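Local structure of ORF14 (Streptomyces clavuligerus, 2WPX) at residues 175-180 with 278-283; 179-184 with 241-246; 234-239 with 289-294. The protein binds acetyl-coenzyme A and, as a tandem GNAT protein of the clavulanic acid pathway, probably acts as an acyltransferase. All blocks are in the same frame, centred on the assembly; numbering follows the deposited sequence.

Contact 1: 175-180 with 278-283; sequences AVPAGY and HALGTL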
# COMPACT_ATOMS: atom_id res chain seq x y z
N ALA A 175 -2.21 21.10 -21.58
CA ALA A 175 -1.64 22.40 -21.23
C ALA A 175 -1.87 22.70 -19.75
O ALA A 175 -2.88 22.32 -19.17
CB ALA A 175 -2.28 23.49 -22.07
N VAL A 176 -0.90 23.36 -19.15
CA VAL A 176 -1.02 23.93 -17.82
C VAL A 176 -1.89 25.18 -17.84
O VAL A 176 -1.70 26.10 -18.63
CB VAL A 176 0.41 24.29 -17.29
CG1 VAL A 176 0.41 24.63 -15.81
CG2 VAL A 176 1.39 23.11 -17.60
N PRO A 177 -2.90 25.20 -16.98
CA PRO A 177 -3.82 26.34 -16.93
C PRO A 177 -3.10 27.62 -16.52
O PRO A 177 -2.14 27.57 -15.74
CB PRO A 177 -4.83 25.94 -15.85
CG PRO A 177 -4.36 24.65 -15.26
CD PRO A 177 -3.39 24.03 -16.24
N ALA A 178 -3.58 28.77 -17.02
CA ALA A 178 -3.02 30.07 -16.73
C ALA A 178 -3.03 30.25 -15.23
O ALA A 178 -3.97 29.84 -14.56
CB ALA A 178 -3.83 31.16 -17.41
N GLY A 179 -1.98 30.85 -14.71
CA GLY A 179 -1.85 31.00 -13.26
C GLY A 179 -1.07 29.87 -12.61
O GLY A 179 -0.68 29.99 -11.42
N TYR A 180 -0.83 28.77 -13.35
CA TYR A 180 -0.15 27.60 -12.72
C TYR A 180 1.22 27.24 -13.28
O TYR A 180 1.52 27.57 -14.39
CB TYR A 180 -1.05 26.36 -12.72
CG TYR A 180 -2.33 26.59 -11.96
CD1 TYR A 180 -3.44 27.19 -12.58
CD2 TYR A 180 -2.42 26.27 -10.60
CE1 TYR A 180 -4.61 27.43 -11.88
CE2 TYR A 180 -3.57 26.51 -9.89
CZ TYR A 180 -4.66 27.09 -10.54
OH TYR A 180 -5.82 27.31 -9.82
N HIS A 278 -9.99 23.04 -12.36
CA HIS A 278 -9.01 23.31 -13.41
C HIS A 278 -8.41 22.05 -14.00
O HIS A 278 -7.41 22.10 -14.73
CB HIS A 278 -7.90 24.18 -12.85
CG HIS A 278 -8.39 25.47 -12.27
ND1 HIS A 278 -8.81 25.60 -10.96
CD2 HIS A 278 -8.59 26.69 -12.84
CE1 HIS A 278 -9.25 26.82 -10.75
NE2 HIS A 278 -9.11 27.51 -11.87
N ALA A 279 -8.98 20.89 -13.68
CA ALA A 279 -8.40 19.63 -14.22
C ALA A 279 -6.93 19.38 -13.82
O ALA A 279 -6.17 18.77 -14.57
CB ALA A 279 -8.53 19.58 -15.73
N LEU A 280 -6.55 19.82 -12.64
CA LEU A 280 -5.24 19.53 -12.06
C LEU A 280 -4.96 18.03 -11.91
O LEU A 280 -3.87 17.56 -12.19
CB LEU A 280 -5.13 20.22 -10.71
CG LEU A 280 -4.53 21.62 -10.75
CD1 LEU A 280 -4.48 22.20 -12.14
CD2 LEU A 280 -5.12 22.55 -9.73
N GLY A 281 -5.94 17.25 -11.53
CA GLY A 281 -5.65 15.81 -11.30
C GLY A 281 -5.28 15.03 -12.55
O GLY A 281 -4.39 14.19 -12.53
N THR A 282 -6.01 15.29 -13.65
CA THR A 282 -5.61 14.74 -14.93
C THR A 282 -4.24 15.26 -15.36
O THR A 282 -3.40 14.52 -15.80
CB THR A 282 -6.67 15.02 -16.00
OG1 THR A 282 -7.89 14.38 -15.59
CG2 THR A 282 -6.26 14.41 -17.33
N LEU A 283 -4.00 16.56 -15.24
CA LEU A 283 -2.74 17.10 -15.72
C LEU A 283 -1.61 16.50 -14.91
O LEU A 283 -0.63 16.06 -15.46
CB LEU A 283 -2.71 18.62 -15.56
CG LEU A 283 -1.30 19.22 -15.64
CD1 LEU A 283 -0.80 19.20 -17.07
CD2 LEU A 283 -1.31 20.63 -15.09
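The phenol of Y180 reaches over the imidazole of H278, ring edge to ring face, the two side chains crossing at about a right angle. The hydroxyl OH does most of the touching: it lies 3.5 Å above the H278 ring plane, displaced toward the rim near ND1 and CE1. The ring planes meet at 51°, a tilted edge-to-face pair. OH makes its hydrogen bond to ND1 of H275, which helps fix the phenol over H278.

Next to the aromatic pair the contact becomes apolar. The ring carbon CG of P177 lies 4.0 Å from CD1 of L280, while P177 CD meets L283 CD2 tip to tip at 4.1 Å. The first torsion of L283 (163°) sets CG anti to the backbone N, the start of its reach toward the proline. At its other methyl, CD2, L280 also brushes CE2 of Y180.

A type II turn from P177 to Y180, closed by Y180 N to P177 O at 3.0 Å, folds the loop back, and proline and tyrosine both face the helix start. G179, with phi 93°, fits the third position of the turn. The contact thus lays the loop entering strand 180-185 against the first turn of helix 280-295, with L182 of that strand touching V176 and L283, and A249 of strand 247-256 touching Y180 and L280.

Contact 2: 179-184 with 241-246; sequences GYSLVT and VHDATG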
# COMPACT_ATOMS: atom_id res chain seq x y z
N GLY A 179 -1.98 30.85 -14.71
CA GLY A 179 -1.85 31.00 -13.26
C GLY A 179 -1.07 29.87 -12.61
O GLY A 179 -0.68 29.99 -11.42
N TYR A 180 -0.83 28.77 -13.35
CA TYR A 180 -0.15 27.60 -12.72
C TYR A 180 1.22 27.24 -13.28
O TYR A 180 1.52 27.57 -14.39
CB TYR A 180 -1.05 26.36 -12.72
CG TYR A 180 -2.33 26.59 -11.96
CD1 TYR A 180 -3.44 27.19 -12.58
CD2 TYR A 180 -2.42 26.27 -10.60
CE1 TYR A 180 -4.61 27.43 -11.88
CE2 TYR A 180 -3.57 26.51 -9.89
CZ TYR A 180 -4.66 27.09 -10.54
OH TYR A 180 -5.82 27.31 -9.82
N SER A 181 2.07 26.57 -12.50
CA SER A 181 3.20 25.91 -13.15
C SER A 181 3.50 24.55 -12.57
O SER A 181 3.29 24.29 -11.39
CB SER A 181 4.44 26.78 -13.16
OG SER A 181 4.57 27.34 -11.90
N LEU A 182 4.00 23.67 -13.43
CA LEU A 182 4.33 22.31 -13.05
C LEU A 182 5.70 22.28 -12.43
O LEU A 182 6.61 22.86 -12.98
CB LEU A 182 4.38 21.48 -14.30
CG LEU A 182 2.94 21.22 -14.69
CD1 LEU A 182 2.95 20.14 -15.73
CD2 LEU A 182 2.16 20.72 -13.46
N VAL A 183 5.84 21.61 -11.29
CA VAL A 183 7.19 21.25 -10.75
C VAL A 183 7.31 19.71 -10.55
O VAL A 183 6.30 19.00 -10.34
CB VAL A 183 7.48 22.02 -9.41
CG1 VAL A 183 6.57 21.50 -8.28
CG2 VAL A 183 8.94 21.94 -8.98
N THR A 184 8.54 19.19 -10.61
CA THR A 184 8.81 17.75 -10.43
C THR A 184 9.95 17.57 -9.46
O THR A 184 10.85 18.42 -9.38
CB THR A 184 9.22 17.02 -11.75
OG1 THR A 184 10.46 17.58 -12.25
CG2 THR A 184 8.13 17.15 -12.81
N VAL A 241 1.93 24.44 -8.92
CA VAL A 241 1.99 25.62 -8.07
C VAL A 241 1.09 26.70 -8.59
O VAL A 241 1.09 26.95 -9.78
CB VAL A 241 3.43 26.19 -7.89
CG1 VAL A 241 3.36 27.48 -7.07
CG2 VAL A 241 4.33 25.16 -7.17
N HIS A 242 0.34 27.35 -7.71
CA HIS A 242 -0.43 28.53 -8.10
C HIS A 242 0.39 29.81 -7.97
O HIS A 242 0.59 30.31 -6.86
CB HIS A 242 -1.75 28.60 -7.32
CG HIS A 242 -2.65 29.75 -7.73
ND1 HIS A 242 -2.91 30.83 -6.90
CD2 HIS A 242 -3.36 29.97 -8.87
CE1 HIS A 242 -3.74 31.66 -7.51
NE2 HIS A 242 -4.01 31.18 -8.71
N ASP A 243 0.84 30.37 -9.11
CA ASP A 243 1.82 31.48 -9.08
C ASP A 243 1.40 32.67 -8.20
O ASP A 243 2.22 33.23 -7.47
CB ASP A 243 2.24 31.98 -10.47
CG ASP A 243 2.64 30.82 -11.45
OD1 ASP A 243 2.47 31.04 -12.67
OD2 ASP A 243 3.13 29.74 -11.05
N ALA A 244 0.14 33.06 -8.26
CA ALA A 244 -0.20 34.32 -7.60
C ALA A 244 -0.05 34.23 -6.08
O ALA A 244 0.22 35.24 -5.45
CB ALA A 244 -1.64 34.79 -7.99
N THR A 245 -0.26 33.04 -5.52
CA THR A 245 -0.26 32.85 -4.08
C THR A 245 0.89 31.95 -3.61
O THR A 245 1.11 31.77 -2.41
CB THR A 245 -1.59 32.22 -3.61
OG1 THR A 245 -1.73 30.92 -4.22
CG2 THR A 245 -2.79 33.13 -3.91
N GLY A 246 1.59 31.34 -4.56
CA GLY A 246 2.54 30.21 -4.28
C GLY A 246 2.06 28.96 -3.53
O GLY A 246 2.85 28.14 -3.10
O HOH W 1 -1.37 32.41 -10.45
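The carbonyl oxygen of G179 is held twice: the amide N of D243 donates to it at 2.8 Å, nearly along the C=O axis, and a water donates from 2.7 Å. That water in turn accepts from A244 N, so it bridges the residue just before strand 180-185 to the turn after strand 234-242.

D243 also returns a bond with its side chain. Its OD2 takes the hydroxyl of S181 at 2.9 Å on the syn lone pair; a chi1 of 45° puts OG between the backbone N and the carbonyl carbon, the crowded position. Two residues further along, S181 and V241 form the antiparallel hydrogen-bonded pair, S181 N to V241 O at 2.9 Å and V241 N to S181 O at 2.8 Å.

Y180 and H242 are the adjacent non-hydrogen-bonded pair. The imidazole brings CD2 over one face of the phenol, 3.6 Å from CZ, and the planes are inclined at 52°. A 2.9 Å hydrogen bond between ND1 and T245 OG1 restrains the H242 ring, and the same water lies over one imidazole face, toward the rim. On the other side of the sheet V183 and V241 both touch Y193 of helix 191-199.

This is the antiparallel pairing of the first two strands of a GNAT domain, here strands 180-185 and 234-242, caught at the turn leading into strand 247-256.

Contact 3: 234-239 with 289-294; sequences RAYHTG and LEYVLR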
# COMPACT_ATOMS: atom_id res chain seq x y z
N ARG A 234 12.13 3.89 -5.09
CA ARG A 234 12.40 5.16 -5.70
C ARG A 234 11.05 5.86 -5.93
O ARG A 234 10.05 5.18 -6.22
CB ARG A 234 12.89 4.79 -7.09
CG ARG A 234 13.97 5.51 -7.62
CD ARG A 234 14.87 4.54 -8.38
NE ARG A 234 14.40 3.81 -9.57
CZ ARG A 234 14.57 2.47 -9.74
NH1 ARG A 234 15.09 1.71 -8.77
NH2 ARG A 234 14.22 1.88 -10.86
N ALA A 235 11.00 7.19 -5.95
CA ALA A 235 9.70 7.84 -6.17
C ALA A 235 9.77 8.99 -7.17
O ALA A 235 10.85 9.51 -7.45
CB ALA A 235 9.09 8.30 -4.83
N TYR A 236 8.62 9.34 -7.74
CA TYR A 236 8.58 10.38 -8.77
C TYR A 236 7.41 11.33 -8.47
O TYR A 236 6.26 10.87 -8.28
CB TYR A 236 8.43 9.78 -10.18
CG TYR A 236 9.60 8.98 -10.65
CD1 TYR A 236 9.75 7.61 -10.28
CD2 TYR A 236 10.58 9.54 -11.46
CE1 TYR A 236 10.82 6.87 -10.71
CE2 TYR A 236 11.66 8.78 -11.89
CZ TYR A 236 11.76 7.47 -11.50
OH TYR A 236 12.79 6.73 -11.93
N HIS A 237 7.70 12.63 -8.39
CA HIS A 237 6.68 13.62 -7.99
C HIS A 237 6.50 14.74 -9.02
O HIS A 237 7.46 15.21 -9.59
CB HIS A 237 7.04 14.27 -6.66
CG HIS A 237 7.22 13.28 -5.55
ND1 HIS A 237 8.42 12.63 -5.34
CD2 HIS A 237 6.36 12.82 -4.61
CE1 HIS A 237 8.29 11.82 -4.29
NE2 HIS A 237 7.05 11.93 -3.83
N THR A 238 5.25 15.09 -9.27
CA THR A 238 4.89 16.29 -10.00
C THR A 238 3.94 17.10 -9.12
O THR A 238 3.05 16.56 -8.47
CB THR A 238 4.18 15.95 -11.29
OG1 THR A 238 5.06 15.16 -12.10
CG2 THR A 238 3.76 17.26 -12.05
N GLY A 239 4.18 18.39 -9.06
CA GLY A 239 3.36 19.30 -8.27
C GLY A 239 2.87 20.48 -9.10
O GLY A 239 3.46 20.85 -10.11
N LEU A 289 3.27 10.62 -15.01
CA LEU A 289 3.51 9.37 -15.71
C LEU A 289 4.60 9.59 -16.77
O LEU A 289 5.51 8.80 -16.93
CB LEU A 289 2.24 8.80 -16.32
CG LEU A 289 2.37 7.43 -17.03
CD1 LEU A 289 2.71 6.38 -16.04
CD2 LEU A 289 1.13 7.00 -17.83
N GLU A 290 4.53 10.69 -17.47
CA GLU A 290 5.50 10.88 -18.50
C GLU A 290 6.89 10.97 -17.88
O GLU A 290 7.89 10.53 -18.48
CB GLU A 290 5.19 12.16 -19.25
CG GLU A 290 6.09 12.41 -20.42
CD GLU A 290 5.87 13.82 -20.97
OE1 GLU A 290 5.89 14.80 -20.21
OE2 GLU A 290 5.64 13.95 -22.17
N TYR A 291 6.93 11.59 -16.70
CA TYR A 291 8.14 11.81 -15.98
C TYR A 291 8.71 10.43 -15.51
O TYR A 291 9.88 10.14 -15.72
CB TYR A 291 7.86 12.80 -14.85
CG TYR A 291 8.99 12.97 -13.88
CD1 TYR A 291 10.31 12.99 -14.30
CD2 TYR A 291 8.75 13.09 -12.53
CE1 TYR A 291 11.36 13.17 -13.37
CE2 TYR A 291 9.76 13.27 -11.63
CZ TYR A 291 11.05 13.30 -12.04
OH TYR A 291 12.02 13.47 -11.10
N VAL A 292 7.88 9.55 -14.99
CA VAL A 292 8.27 8.13 -14.75
C VAL A 292 8.83 7.38 -15.98
O VAL A 292 9.96 6.84 -15.95
CB VAL A 292 7.09 7.34 -14.16
CG1 VAL A 292 7.38 5.83 -14.02
CG2 VAL A 292 6.75 7.94 -12.85
N LEU A 293 8.07 7.36 -17.07
CA LEU A 293 8.41 6.56 -18.26
C LEU A 293 9.71 7.01 -18.90
O LEU A 293 10.37 6.23 -19.58
CB LEU A 293 7.29 6.65 -19.30
CG LEU A 293 6.22 5.57 -19.25
CD1 LEU A 293 6.10 5.07 -17.87
CD2 LEU A 293 4.85 5.94 -19.85
N ARG A 294 10.09 8.27 -18.74
CA ARG A 294 11.31 8.66 -19.37
C ARG A 294 12.51 8.26 -18.52
O ARG A 294 13.63 8.25 -19.00
CB ARG A 294 11.30 10.14 -19.82
CG ARG A 294 11.54 11.16 -18.74
CD ARG A 294 12.26 12.43 -19.27
NE ARG A 294 11.47 13.13 -20.28
CZ ARG A 294 10.24 13.59 -20.06
NH1 ARG A 294 9.66 13.42 -18.87
NH2 ARG A 294 9.59 14.20 -21.04
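Y236 drives the edge of its ring into the face of Y291, a T-shaped pair with planes at 81° and centroids 5.3 Å apart. CD2 is the leading atom, 3.8 Å above the Y291 plane and off toward the rim, near CE2 and CZ. V292 supports the same phenol: its CG2 sits 3.7 Å from both CB and CG of Y236, and its CA lies over one face of the ring. Y291 has CG anti to the backbone N (chi1 171°), carried toward the strand. Its CE2 comes within 3.6 Å of H237 O, and CD2 near T238 OG1.

Around this shell, polar bonds hold the ends of the side chains. Y236 OH is hydrogen-bonded to OE2 of E296, whose OE1 pairs with R234 in a salt bridge, while T238 OG1 is hydrogen-bonded to ND2 of N288. Y291 meets H295 with rings roughly perpendicular and touches T184 on the neighbouring strand; V292 packs on V254 of strand 247-256. H237 turns its CB away from the helix, and its ring stacks on W185.

Strand and helix run 145° apart in direction, and the axes of these two short segments approach to 8.3 Å. Such packing of helix 280-295, which follows the fourth strand, across strands 180-185, 234-242 and 247-256, the first three of this C-terminal GNAT domain, is the alpha-on-beta core of the fold.

In the fold
Contact 3 is the buried one, contact 1 is partly buried and contact 2 lies at the surface. Strand 234-242 serves contacts 2 and 3, and helix 280-295 serves contacts 1 and 3, with centres about 17 Å apart. Contacts 1 and 2 share G179 and Y180. Between contacts 2 and 3 the strand pairing continues, V183 O and G239 N forming a probable hydrogen bond. Aromatic pairs occur in all three, but their company follows place: contact 3 is a buried tyrosine pair with valine, contact 1 adds proline and leucines at the helix start, and contact 2 adds backbone bonds, a carboxylate and water at the strand end. All three lie away from the bound acetyl-CoA.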